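Local coordinates for protein CRISPR-associated endonuclease Cas1 (Thermotoga maritima, PDB 4XTK) that probably cuts double-stranded DNA as a metal-dependent endonuclease of CRISPR adaptive immunity, acting as a homodimer that assembles with a Cas2 dimer, at residues E[75-78]-E[79-82]; E[93-96]-E[97-100]; E[114-117]-E[118-122]; E[243-246]-E[247-251]; E[268-272]-E[273-277]. All coordinates share one frame; numbering follows the deposited sequence.

Contact 1. Residues E[75-78]-E[79-82]; sequences GYYV and GTFY
Tyr77 reaches along its own strand to Thr80, and the two hydroxyls meet at 2.6 Å between Tyr77 OH and Thr80 OG1, a hydrogen bond whose direction is not settled. Thr80 OG1 sits at the edge of the tyrosine ring and in its plane, while Gly79 lies against one face, its N offset toward the rim. Along that same flank Tyr77 CE1 comes within 3.3 Å of Gly79 O, so the phenol is laid over the glycine backbone with no side chain between them. The trajectory is set by chi1 of 169° at Tyr77, which turns the ring away from its own backbone N and down the strand.

The backbone explains the pairing. In a regular strand, residues three apart face opposite ways, but Val78 has nearly helical angles, Gly79 is fully extended, and both bond to Phe70 of the hairpin partner 68-71, as in a classic beta bulge. The extra residue brings Tyr77 and Thr80 to one side, where Thr80 CG2 also lies over the centre of the Tyr82 ring. From the bulge onward, Gly79 to Tyr82 pair antiparallel with a strand of the second subunit, continuing the sheet across the dimer. Arg84 of the second subunit bonds to Tyr77 O.

Thr80 OG1 is also hydrogen-bonded to His69 ND1. Because a threonine hydroxyl has one proton to give, its bonds to the phenol and the imidazole are interdependent, and the histidine's protonation would probably influence the direction of the tyrosine bond.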
loop_
_atom_site.group_PDB
_atom_site.type_symbol
_atom_site.label_atom_id
_atom_site.label_comp_id
_atom_site.label_asym_id
_atom_site.label_seq_id
_atom_site.Cartn_x
_atom_site.Cartn_y
_atom_site.Cartn_z
ATOM N N GLY E 75 -5.048 -10.318 12.659
ATOM C CA GLY E 75 -5.614 -9.075 12.173
ATOM C C GLY E 75 -4.572 -8.200 11.511
ATOM O O GLY E 75 -4.771 -6.998 11.334
ATOM N N TYR E 76 -3.448 -8.807 11.152
ATOM C CA TYR E 76 -2.401 -8.089 10.455
ATOM C C TYR E 76 -2.701 -8.078 8.969
ATOM O O TYR E 76 -3.175 -9.068 8.408
ATOM C CB TYR E 76 -1.029 -8.710 10.724
ATOM C CG TYR E 76 0.109 -7.793 10.344
ATOM C CD1 TYR E 76 0.319 -6.599 11.028
ATOM C CD2 TYR E 76 0.973 -8.114 9.306
ATOM C CE1 TYR E 76 1.355 -5.749 10.689
ATOM C CE2 TYR E 76 2.015 -7.272 8.961
ATOM C CZ TYR E 76 2.200 -6.089 9.653
ATOM O OH TYR E 76 3.235 -5.246 9.308
ATOM N N TYR E 77 -2.398 -6.951 8.337
ATOM C CA TYR E 77 -2.771 -6.693 6.960
ATOM C C TYR E 77 -1.838 -7.425 6.005
ATOM O O TYR E 77 -0.624 -7.240 6.052
ATOM C CB TYR E 77 -2.749 -5.183 6.728
ATOM C CG TYR E 77 -2.855 -4.749 5.297
ATOM C CD1 TYR E 77 -4.038 -4.913 4.582
ATOM C CD2 TYR E 77 -1.782 -4.144 4.664
ATOM C CE1 TYR E 77 -4.136 -4.512 3.265
ATOM C CE2 TYR E 77 -1.871 -3.736 3.352
ATOM C CZ TYR E 77 -3.046 -3.918 2.656
ATOM O OH TYR E 77 -3.119 -3.502 1.346
ATOM N N VAL E 78 -2.396 -8.337 5.210
ATOM C CA VAL E 78 -1.604 -9.056 4.215
ATOM C C VAL E 78 -1.532 -8.351 2.856
ATOM O O VAL E 78 -0.519 -8.438 2.161
ATOM C CB VAL E 78 -2.109 -10.511 4.038
ATOM C CG1 VAL E 78 -2.219 -11.180 5.395
ATOM C CG2 VAL E 78 -3.430 -10.559 3.323
ATOM N N GLY E 79 -2.609 -7.673 2.471
ATOM C CA GLY E 79 -2.695 -7.065 1.154
ATOM C C GLY E 79 -4.108 -6.719 0.701
ATOM O O GLY E 79 -5.087 -7.020 1.380
ATOM N N THR E 80 -4.208 -6.086 -0.460
ATOM C CA THR E 80 -5.484 -5.592 -0.965
ATOM C C THR E 80 -5.672 -5.951 -2.430
ATOM O O THR E 80 -4.718 -5.912 -3.209
ATOM C CB THR E 80 -5.590 -4.053 -0.807
ATOM O OG1 THR E 80 -5.613 -3.705 0.584
ATOM C CG2 THR E 80 -6.842 -3.499 -1.487
ATOM N N PHE E 81 -6.898 -6.302 -2.806
ATOM C CA PHE E 81 -7.238 -6.390 -4.219
ATOM C C PHE E 81 -7.771 -5.036 -4.671
ATOM O O PHE E 81 -8.853 -4.610 -4.263
ATOM C CB PHE E 81 -8.275 -7.484 -4.480
ATOM C CG PHE E 81 -8.878 -7.425 -5.855
ATOM C CD1 PHE E 81 -8.207 -7.956 -6.944
ATOM C CD2 PHE E 81 -10.109 -6.816 -6.061
ATOM C CE1 PHE E 81 -8.756 -7.889 -8.213
ATOM C CE2 PHE E 81 -10.661 -6.742 -7.324
ATOM C CZ PHE E 81 -9.987 -7.280 -8.402
ATOM N N TYR E 82 -6.998 -4.354 -5.505
ATOM C CA TYR E 82 -7.420 -3.067 -6.038
ATOM C C TYR E 82 -7.980 -3.251 -7.438
ATOM O O TYR E 82 -7.291 -3.770 -8.318
ATOM C CB TYR E 82 -6.258 -2.070 -6.076
ATOM C CG TYR E 82 -5.790 -1.560 -4.729
ATOM C CD1 TYR E 82 -6.451 -0.517 -4.086
ATOM C CD2 TYR E 82 -4.667 -2.102 -4.115
ATOM C CE1 TYR E 82 -6.012 -0.042 -2.858
ATOM C CE2 TYR E 82 -4.217 -1.627 -2.896
ATOM C CZ TYR E 82 -4.894 -0.603 -2.268
ATOM O OH TYR E 82 -4.443 -0.144 -1.050
#

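Contact 2. Residues E[93-96]-E[97-100]; sequences ILKQ and AEHY
One face of the His99 imidazole is occupied by Lys95 O, which stands about 3.5 Å above the ring plane, nearer the rim than the centre; its closest ring atom is His99 CG at 3.6 Å. Chi1 of -55° swings the ring beside its own backbone N and back over the preceding turn. Lys95 O also accepts from His99 N at 2.8 Å, so it meets both the backbone and the ring of one residue. At the ring's far end, NE2 makes a weak bond to Leu316 O.

A second flat group, the carboxylate of Glu98, runs beside Lys95 one turn back. The lysine chain bends at chi2 and chi3 until Lys95 NZ comes 3.7 Å from Glu98 OE1, a long salt bridge; Glu98 OE2 has a second partner in Lys105.

All this decorates helix 93-101, a short alpha helix whose i to i+4 bonds run from Ala97 N to Tyr100 N. It lies at the dimer interface, where Ile93 and Ala97 pack on Ile93 and Ala97 of the second subunit. Gln96 extends from another side of the helix, with OE1 accepting from Asp214 N, while Gln96 O receives Tyr100 N at 2.9 Å as well as the hydroxyl of Tyr219. The Tyr100 side chain leads away to bond Thr223 N through its OH, about 8 Å from the side chain of His221, a manganese ligand by similarity.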
loop_
_atom_site.group_PDB
_atom_site.type_symbol
_atom_site.label_atom_id
_atom_site.label_comp_id
_atom_site.label_asym_id
_atom_site.label_seq_id
_atom_site.Cartn_x
_atom_site.Cartn_y
_atom_site.Cartn_z
ATOM N N ILE E 93 -2.550 10.128 2.819
ATOM C CA ILE E 93 -1.113 10.325 2.675
ATOM C C ILE E 93 -0.726 11.776 2.316
ATOM O O ILE E 93 0.216 12.329 2.888
ATOM C CB ILE E 93 -0.524 9.329 1.628
ATOM C CG1 ILE E 93 1.000 9.408 1.604
ATOM C CG2 ILE E 93 -1.116 9.533 0.240
ATOM C CD1 ILE E 93 1.638 8.975 2.890
ATOM N N LEU E 94 -1.473 12.410 1.416
ATOM C CA LEU E 94 -1.168 13.777 1.012
ATOM C C LEU E 94 -1.465 14.757 2.134
ATOM O O LEU E 94 -0.719 15.720 2.338
ATOM C CB LEU E 94 -1.953 14.164 -0.246
ATOM C CG LEU E 94 -1.652 13.310 -1.482
ATOM C CD1 LEU E 94 -2.399 13.827 -2.696
ATOM C CD2 LEU E 94 -0.156 13.225 -1.759
ATOM N N LYS E 95 -2.558 14.526 2.854
ATOM C CA LYS E 95 -2.910 15.411 3.955
ATOM C C LYS E 95 -1.846 15.300 5.029
ATOM O O LYS E 95 -1.464 16.302 5.636
ATOM C CB LYS E 95 -4.287 15.076 4.525
ATOM C CG LYS E 95 -5.437 15.200 3.536
ATOM C CD LYS E 95 -5.580 16.604 2.992
ATOM C CE LYS E 95 -6.173 17.533 4.032
ATOM N NZ LYS E 95 -6.455 18.881 3.476
ATOM N N GLN E 96 -1.359 14.076 5.236
ATOM C CA GLN E 96 -0.332 13.790 6.232
ATOM C C GLN E 96 0.987 14.504 5.941
ATOM O O GLN E 96 1.587 15.089 6.840
ATOM C CB GLN E 96 -0.087 12.277 6.332
ATOM C CG GLN E 96 -1.155 11.531 7.128
ATOM C CD GLN E 96 -0.898 10.044 7.228
ATOM O OE1 GLN E 96 -1.545 9.245 6.551
ATOM N NE2 GLN E 96 0.041 9.660 8.086
ATOM N N ALA E 97 1.445 14.441 4.691
ATOM C CA ALA E 97 2.677 15.120 4.298
ATOM C C ALA E 97 2.493 16.606 4.499
ATOM O O ALA E 97 3.367 17.303 5.049
ATOM C CB ALA E 97 3.033 14.817 2.869
ATOM N N GLU E 98 1.330 17.083 4.074
ATOM C CA GLU E 98 0.987 18.474 4.284
ATOM C C GLU E 98 0.995 18.831 5.789
ATOM O O GLU E 98 1.489 19.902 6.129
ATOM C CB GLU E 98 -0.364 18.799 3.655
ATOM C CG GLU E 98 -0.964 20.135 4.075
ATOM C CD GLU E 98 -2.445 20.237 3.755
ATOM O OE1 GLU E 98 -2.889 19.619 2.764
ATOM O OE2 GLU E 98 -3.167 20.919 4.515
ATOM N N HIS E 99 0.534 17.988 6.724
ATOM C CA HIS E 99 0.657 18.534 8.073
ATOM C C HIS E 99 2.044 18.249 8.653
ATOM O O HIS E 99 2.368 18.744 9.732
ATOM C CB HIS E 99 -0.400 18.060 9.079
ATOM C CG HIS E 99 -1.806 18.276 8.639
ATOM N ND1 HIS E 99 -2.159 19.245 7.720
ATOM C CD2 HIS E 99 -2.973 17.923 9.247
ATOM C CE1 HIS E 99 -3.468 19.279 7.605
ATOM N NE2 HIS E 99 -3.987 18.492 8.540
ATOM N N TYR E 100 2.859 17.463 7.961
ATOM C CA TYR E 100 4.213 17.285 8.439
ATOM C C TYR E 100 5.165 18.436 8.055
ATOM O O TYR E 100 5.924 18.916 8.896
ATOM C CB TYR E 100 4.781 15.967 7.939
ATOM C CG TYR E 100 6.124 15.645 8.550
ATOM C CD1 TYR E 100 6.211 15.024 9.790
ATOM C CD2 TYR E 100 7.309 15.981 7.898
ATOM C CE1 TYR E 100 7.431 14.737 10.357
ATOM C CE2 TYR E 100 8.540 15.692 8.464
ATOM C CZ TYR E 100 8.592 15.069 9.692
ATOM O OH TYR E 100 9.810 14.779 10.258
#

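Contact 3. Residues E[114-117]-E[118-122]; sequences VSRS and FQNMV
Val114 and Phe118 form the close-packed half of this alpha-helical contact, an i to i+4 pair within helix 103-127 of the helical part of Cas1. Their side chains run together in the same direction, and Val114 CG1 sits over one face of the phenyl ring, 3.7 Å from its centroid and 17° off the normal, a well-formed CH-pi contact. Chi1 of -76° holds Phe118 CG beside its own backbone N and so lays the ring back along the previous turn, with Phe118 CG 3.4 Å from Val114 O. Helices 136-144 and 148-166 cover this side, through Ala142 and Ala158 on the phenylalanine and Leu151 on the valine.

Across the helix the packing slackens. Ser115 and Gln119 are exposed and linked through the backbone, Gln119 N donating to Ser115 O at 3.2 Å. Arg116 doubles back at chi2 and chi3 to approach Asn120, yet the hydrogen bond from Arg116 NH1 to Asn120 OD1, at 3.3 Å, is weak and bent, and the guanidinium and amide planes stand 80° apart. The amide's firmer anchor is Leu237 O of helix 230-252, which accepts from Asn120 ND2.

Between these two sides lies Ser117, buried against Glu155 and Glu236, both manganese ligands by similarity. Its OG turns back to Ile113 O, so this hydroxyl is tied to its own helix beside the probable metal site. On the next turn Met121 folds over the serine's carbonyl, bringing Met121 CG within 3.3 Å of Ser117 O and the terminal CE within 3.6 Å of it.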
loop_
_atom_site.group_PDB
_atom_site.type_symbol
_atom_site.label_atom_id
_atom_site.label_comp_id
_atom_site.label_asym_id
_atom_site.label_seq_id
_atom_site.Cartn_x
_atom_site.Cartn_y
_atom_site.Cartn_z
ATOM N N VAL E 114 1.762 14.502 22.991
ATOM C CA VAL E 114 2.452 14.734 24.248
ATOM C C VAL E 114 1.469 15.041 25.372
ATOM O O VAL E 114 1.578 14.490 26.467
ATOM C CB VAL E 114 3.467 15.890 24.111
ATOM C CG1 VAL E 114 4.027 16.286 25.472
ATOM C CG2 VAL E 114 4.581 15.490 23.160
ATOM N N SER E 115 0.508 15.912 25.087
ATOM C CA SER E 115 -0.492 16.316 26.072
ATOM C C SER E 115 -1.237 15.107 26.638
ATOM O O SER E 115 -1.383 14.967 27.854
ATOM C CB SER E 115 -1.483 17.300 25.444
ATOM O OG SER E 115 -2.430 17.754 26.391
ATOM N N ARG E 116 -1.691 14.227 25.751
ATOM C CA ARG E 116 -2.450 13.055 26.164
ATOM C C ARG E 116 -1.552 12.030 26.851
ATOM O O ARG E 116 -1.940 11.439 27.860
ATOM C CB ARG E 116 -3.164 12.433 24.962
ATOM C CG ARG E 116 -4.234 13.333 24.334
ATOM C CD ARG E 116 -5.617 13.072 24.934
ATOM N NE ARG E 116 -5.983 11.659 24.858
ATOM C CZ ARG E 116 -6.127 10.863 25.914
ATOM N NH1 ARG E 116 -5.945 11.342 27.139
ATOM N NH2 ARG E 116 -6.453 9.587 25.748
ATOM N N SER E 117 -0.353 11.827 26.308
ATOM C CA SER E 117 0.636 10.946 26.930
ATOM C C SER E 117 0.904 11.330 28.383
ATOM O O SER E 117 1.001 10.467 29.259
ATOM C CB SER E 117 1.951 10.968 26.148
ATOM O OG SER E 117 1.855 10.203 24.962
ATOM N N PHE E 118 1.025 12.629 28.631
ATOM C CA PHE E 118 1.305 13.114 29.973
ATOM C C PHE E 118 0.127 12.864 30.898
ATOM O O PHE E 118 0.306 12.452 32.041
ATOM C CB PHE E 118 1.648 14.611 29.961
ATOM C CG PHE E 118 3.037 14.917 29.475
ATOM C CD1 PHE E 118 3.844 13.921 28.958
ATOM C CD2 PHE E 118 3.541 16.199 29.551
ATOM C CE1 PHE E 118 5.123 14.202 28.510
ATOM C CE2 PHE E 118 4.818 16.481 29.105
ATOM C CZ PHE E 118 5.608 15.480 28.587
ATOM N N GLN E 119 -1.083 13.113 30.410
ATOM C CA GLN E 119 -2.244 12.975 31.274
ATOM C C GLN E 119 -2.501 11.504 31.586
ATOM O O GLN E 119 -2.925 11.165 32.690
ATOM C CB GLN E 119 -3.479 13.621 30.650
ATOM C CG GLN E 119 -4.623 13.772 31.643
ATOM C CD GLN E 119 -4.190 14.474 32.929
ATOM O OE1 GLN E 119 -3.523 15.511 32.896
ATOM N NE2 GLN E 119 -4.557 13.897 34.068
ATOM N N ASN E 120 -2.218 10.633 30.625
ATOM C CA ASN E 120 -2.320 9.203 30.856
ATOM C C ASN E 120 -1.302 8.736 31.884
ATOM O O ASN E 120 -1.614 7.909 32.744
ATOM C CB ASN E 120 -2.143 8.431 29.554
ATOM C CG ASN E 120 -3.323 8.591 28.624
ATOM O OD1 ASN E 120 -4.343 9.187 28.988
ATOM N ND2 ASN E 120 -3.202 8.046 27.420
ATOM N N MET E 121 -0.086 9.272 31.791
ATOM C CA MET E 121 0.950 9.000 32.781
ATOM C C MET E 121 0.482 9.409 34.178
ATOM O O MET E 121 0.592 8.634 35.130
ATOM C CB MET E 121 2.252 9.730 32.430
ATOM C CG MET E 121 3.111 9.041 31.379
ATOM S SD MET E 121 4.737 9.812 31.172
ATOM C CE MET E 121 4.555 10.699 29.636
ATOM N N VAL E 122 -0.041 10.623 34.293
ATOM C CA VAL E 122 -0.486 11.143 35.581
ATOM C C VAL E 122 -1.643 10.330 36.150
ATOM O O VAL E 122 -1.660 10.012 37.341
ATOM C CB VAL E 122 -0.908 12.621 35.472
ATOM C CG1 VAL E 122 -1.707 13.047 36.687
ATOM C CG2 VAL E 122 0.313 13.500 35.295
#

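Contact 4. Residues E[243-246]-E[247-251]; sequences VDRL and FLNLV
Leu246 and Leu250 are brought together by complementary first torsions: CG of Leu246 points opposite its backbone N at chi1 of -161° and leans forward along the helix, while CG of Leu250 lies beside its N at -72° and leans back. The result is an i to i+4 leucine pair on one flank of alpha helix 230-252, the two chains side by side, with Leu246 CG 3.8 Å from Leu250 CD1. Leu250 CG also rests on the preceding turn, 3.2 Å from Leu246 O.

The same logic recurs one residue earlier. Arg245 leans forward and Asn249 back, so the aliphatic Arg245 CG meets Asn249 ND2 at 3.7 Å. No hydrogen bond joins the two side chains; the arginine is a methylene neighbour to the amide, and Asn249 OD1 receives a weak bond from Arg128. Beneath them, Asn249 N donates to Arg245 O at 3.0 Å.

Other flanks of the helix face other parts of the fold. Phe247 packs on Ala189 and Ile193 of helix 188-208, Leu246 meets Phe278 and Tyr282 of helix 272-287, and Leu248 touches Ile166 of helix 148-166, so helix 230-252 is packed against three other helices. Asp244 OD2 is hydrogen-bonded to Tyr162 OH, with its side chain about 9 Å from that of Glu236, a manganese ligand by similarity on the same helix.

Through its carbonyl, Asp244 holds the next turn: Leu248 N donates to Asp244 O at 3.0 Å with an almost straight angle of 174°, while Phe247 presents its ring edge to that same oxygen.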
loop_
_atom_site.group_PDB
_atom_site.type_symbol
_atom_site.label_atom_id
_atom_site.label_comp_id
_atom_site.label_asym_id
_atom_site.label_seq_id
_atom_site.Cartn_x
_atom_site.Cartn_y
_atom_site.Cartn_z
ATOM N N VAL E 243 1.022 -1.670 28.506
ATOM C CA VAL E 243 2.336 -2.202 28.865
ATOM C C VAL E 243 2.663 -2.125 30.357
ATOM O O VAL E 243 3.063 -3.123 30.958
ATOM C CB VAL E 243 3.452 -1.471 28.103
ATOM C CG1 VAL E 243 4.811 -2.017 28.508
ATOM C CG2 VAL E 243 3.239 -1.598 26.602
ATOM N N ASP E 244 2.502 -0.946 30.950
ATOM C CA ASP E 244 2.932 -0.730 32.331
ATOM C C ASP E 244 2.041 -1.451 33.344
ATOM O O ASP E 244 2.533 -2.047 34.307
ATOM C CB ASP E 244 2.977 0.766 32.649
ATOM C CG ASP E 244 3.936 1.523 31.748
ATOM O OD1 ASP E 244 4.821 0.883 31.138
ATOM O OD2 ASP E 244 3.807 2.761 31.655
ATOM N N ARG E 245 0.732 -1.388 33.130
ATOM C CA ARG E 245 -0.201 -2.133 33.961
ATOM C C ARG E 245 0.145 -3.619 33.938
ATOM O O ARG E 245 0.142 -4.289 34.971
ATOM C CB ARG E 245 -1.640 -1.915 33.491
ATOM C CG ARG E 245 -2.643 -2.895 34.089
ATOM C CD ARG E 245 -4.060 -2.362 33.974
ATOM N NE ARG E 245 -4.223 -1.104 34.701
ATOM C CZ ARG E 245 -4.823 -0.025 34.207
ATOM N NH1 ARG E 245 -5.324 -0.044 32.976
ATOM N NH2 ARG E 245 -4.924 1.075 34.946
ATOM N N LEU E 246 0.464 -4.116 32.750
ATOM C CA LEU E 246 0.817 -5.513 32.567
ATOM C C LEU E 246 2.131 -5.842 33.272
ATOM O O LEU E 246 2.266 -6.895 33.893
ATOM C CB LEU E 246 0.915 -5.831 31.080
ATOM C CG LEU E 246 0.845 -7.285 30.646
ATOM C CD1 LEU E 246 -0.445 -7.901 31.151
ATOM C CD2 LEU E 246 0.926 -7.350 29.132
ATOM N N PHE E 247 3.092 -4.928 33.179
ATOM C CA PHE E 247 4.408 -5.123 33.787
ATOM C C PHE E 247 4.317 -5.242 35.303
ATOM O O PHE E 247 4.898 -6.153 35.897
ATOM C CB PHE E 247 5.353 -3.980 33.406
ATOM C CG PHE E 247 6.490 -3.797 34.361
ATOM C CD1 PHE E 247 7.521 -4.720 34.418
ATOM C CD2 PHE E 247 6.526 -2.703 35.212
ATOM C CE1 PHE E 247 8.568 -4.557 35.312
ATOM C CE2 PHE E 247 7.575 -2.533 36.107
ATOM C CZ PHE E 247 8.595 -3.461 36.155
ATOM N N LEU E 248 3.591 -4.315 35.919
ATOM C CA LEU E 248 3.379 -4.333 37.363
ATOM C C LEU E 248 2.641 -5.599 37.801
ATOM O O LEU E 248 3.087 -6.317 38.696
ATOM C CB LEU E 248 2.594 -3.094 37.807
ATOM C CG LEU E 248 3.313 -1.742 37.853
ATOM C CD1 LEU E 248 2.348 -0.642 38.278
ATOM C CD2 LEU E 248 4.515 -1.792 38.779
ATOM N N ASN E 249 1.509 -5.865 37.160
ATOM C CA ASN E 249 0.678 -7.002 37.528
ATOM C C ASN E 249 1.431 -8.322 37.447
ATOM O O ASN E 249 1.323 -9.157 38.341
ATOM C CB ASN E 249 -0.568 -7.057 36.643
ATOM C CG ASN E 249 -1.564 -5.965 36.975
ATOM O OD1 ASN E 249 -1.330 -5.148 37.868
ATOM N ND2 ASN E 249 -2.676 -5.939 36.252
ATOM N N LEU E 250 2.212 -8.499 36.391
ATOM C CA LEU E 250 2.894 -9.770 36.184
ATOM C C LEU E 250 4.077 -9.993 37.140
ATOM O O LEU E 250 4.268 -11.109 37.629
ATOM C CB LEU E 250 3.349 -9.879 34.726
ATOM C CG LEU E 250 2.186 -10.113 33.750
ATOM C CD1 LEU E 250 2.667 -10.181 32.308
ATOM C CD2 LEU E 250 1.405 -11.373 34.115
ATOM N N VAL E 251 4.863 -8.952 37.423
ATOM C CA VAL E 251 6.024 -9.126 38.300
ATOM C C VAL E 251 5.637 -9.153 39.771
ATOM O O VAL E 251 6.305 -9.803 40.571
ATOM C CB VAL E 251 7.106 -8.024 38.101
ATOM C CG1 VAL E 251 7.579 -7.999 36.662
ATOM C CG2 VAL E 251 6.608 -6.652 38.555
#

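Contact 5. Residues E[268-272]-E[273-277]; sequences LMLND and EGKSL
The start of helix 272-287 is closed by an N-cap residue, Asn271, which follows directly on the short strand 269-270. Asn271 OD1 accepts from Gly274 N at 2.7 Å, the donor nitrogen lying nearly along the C=O axis. Chi1 of 60° tucks the amide between its own backbone N and carbonyl carbon, turning it toward the helix's first turn. The other end of the amide, ND2, makes a weak bond to Lys259 O. The Glu273 side chain passes beside the Asn271 amide, and carboxylate and amide planes are 16° apart.

Lys275 makes the second tie between strand and helix. Its backbone N donates to Asn271 O at 2.7 Å, while its side chain runs back toward the strand and bends at the last torsion to place Lys275 NZ 2.6 Å from Leu270 O, in the carbonyl plane. Met269 CE lies 3.4 Å from Lys275 NZ. On the inner side Leu270 lies directly on the glycine backbone, Leu270 CG being 3.6 Å from Gly274 C; helix 188-208 receives the same leucine through Leu192 and Phe195.

Glu273 O, in the first turn, accepts from two groups of the next turn, Ser276 OG at 2.7 Å and Leu277 N.

A helix start leaves its first N-H groups without intrahelical acceptors, and for Gly274 N the asparagine oxygen fills that place. The bond from Lys275 NZ to Leu270 O does a different job: it ties the helix back to the strand, and the ammonium charge would be expected to polarise that carbonyl.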
loop_
_atom_site.group_PDB
_atom_site.type_symbol
_atom_site.label_atom_id
_atom_site.label_comp_id
_atom_site.label_asym_id
_atom_site.label_seq_id
_atom_site.Cartn_x
_atom_site.Cartn_y
_atom_site.Cartn_z
ATOM N N LEU E 268 20.399 -10.718 27.602
ATOM C CA LEU E 268 19.286 -11.036 28.494
ATOM C C LEU E 268 17.950 -11.005 27.747
ATOM O O LEU E 268 17.537 -9.965 27.239
ATOM C CB LEU E 268 19.255 -10.068 29.678
ATOM C CG LEU E 268 18.264 -10.389 30.801
ATOM C CD1 LEU E 268 18.527 -11.768 31.393
ATOM C CD2 LEU E 268 18.332 -9.333 31.886
ATOM N N MET E 269 17.281 -12.151 27.687
ATOM C CA MET E 269 16.051 -12.275 26.914
ATOM C C MET E 269 14.968 -13.055 27.664
ATOM O O MET E 269 15.248 -13.836 28.576
ATOM C CB MET E 269 16.353 -12.930 25.553
ATOM C CG MET E 269 15.496 -14.143 25.187
ATOM S SD MET E 269 15.920 -14.909 23.604
ATOM C CE MET E 269 15.232 -13.726 22.447
ATOM N N LEU E 270 13.722 -12.802 27.280
ATOM C CA LEU E 270 12.569 -13.526 27.791
ATOM C C LEU E 270 12.460 -14.876 27.082
ATOM O O LEU E 270 12.406 -14.920 25.855
ATOM C CB LEU E 270 11.312 -12.682 27.568
ATOM C CG LEU E 270 10.011 -12.910 28.328
ATOM C CD1 LEU E 270 10.238 -12.835 29.820
ATOM C CD2 LEU E 270 9.002 -11.856 27.889
ATOM N N ASN E 271 12.438 -15.978 27.828
ATOM C CA ASN E 271 12.295 -17.287 27.184
ATOM C C ASN E 271 10.885 -17.484 26.623
ATOM O O ASN E 271 9.978 -16.697 26.910
ATOM C CB ASN E 271 12.675 -18.443 28.126
ATOM C CG ASN E 271 11.823 -18.509 29.383
ATOM O OD1 ASN E 271 10.631 -18.211 29.369
ATOM N ND2 ASN E 271 12.441 -18.933 30.480
ATOM N N ASP E 272 10.736 -18.490 25.766
ATOM C CA ASP E 272 9.478 -18.763 25.073
ATOM C C ASP E 272 8.254 -18.887 25.990
ATOM O O ASP E 272 7.185 -18.372 25.656
ATOM C CB ASP E 272 9.625 -20.029 24.221
ATOM C CG ASP E 272 10.620 -19.853 23.086
ATOM O OD1 ASP E 272 10.705 -18.732 22.541
ATOM O OD2 ASP E 272 11.309 -20.832 22.728
ATOM N N GLU E 273 8.395 -19.558 27.132
ATOM C CA GLU E 273 7.299 -19.618 28.096
ATOM C C GLU E 273 6.986 -18.222 28.640
ATOM O O GLU E 273 5.819 -17.826 28.718
ATOM C CB GLU E 273 7.618 -20.585 29.242
ATOM C CG GLU E 273 9.099 -20.849 29.467
ATOM C CD GLU E 273 9.375 -21.652 30.729
ATOM O OE1 GLU E 273 8.494 -21.691 31.614
ATOM O OE2 GLU E 273 10.480 -22.226 30.850
ATOM N N GLY E 274 8.026 -17.473 28.993
ATOM C CA GLY E 274 7.861 -16.105 29.456
ATOM C C GLY E 274 7.225 -15.218 28.401
ATOM O O GLY E 274 6.447 -14.311 28.715
ATOM N N LYS E 275 7.545 -15.483 27.140
ATOM C CA LYS E 275 6.956 -14.724 26.051
ATOM C C LYS E 275 5.476 -15.067 25.896
ATOM O O LYS E 275 4.636 -14.175 25.774
ATOM C CB LYS E 275 7.714 -14.978 24.746
ATOM C CG LYS E 275 8.973 -14.136 24.575
ATOM C CD LYS E 275 9.610 -14.377 23.212
ATOM C CE LYS E 275 10.754 -13.403 22.927
ATOM N NZ LYS E 275 12.044 -13.785 23.572
ATOM N N SER E 276 5.160 -16.360 25.915
ATOM C CA SER E 276 3.783 -16.800 25.717
ATOM C C SER E 276 2.883 -16.251 26.818
ATOM O O SER E 276 1.818 -15.696 26.531
ATOM C CB SER E 276 3.690 -18.327 25.669
ATOM O OG SER E 276 4.141 -18.904 26.877
ATOM N N LEU E 277 3.316 -16.389 28.068
ATOM C CA LEU E 277 2.548 -15.860 29.188
ATOM C C LEU E 277 2.306 -14.359 29.023
ATOM O O LEU E 277 1.204 -13.868 29.271
ATOM C CB LEU E 277 3.256 -16.134 30.513
ATOM C CG LEU E 277 2.458 -15.761 31.767
ATOM C CD1 LEU E 277 2.523 -16.880 32.794
ATOM C CD2 LEU E 277 2.949 -14.454 32.372
#

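Five local contacts follow one another along the chain, from the beta hairpin to the helical part of Cas1. Contacts 1 and 2, on consecutive elements (strand 77-83 and helix 93-101) with centres 23 Å apart, both reach the second subunit and thus belong to the dimer interface. Contact 3 lies on the next helix, 103-127, beside the probable metal site; its centre is 18 Å from that of contact 4, whose helix 230-252 supplies Glu236. Contacts 4 and 5 are neighbours, 15 Å between centres, joined where Leu250 packs on Leu277. Contacts 2 and 5, with centres 39 Å apart, occupy opposite sides of the chain's centre, so dimerisation and the capped helix start are spatially separate.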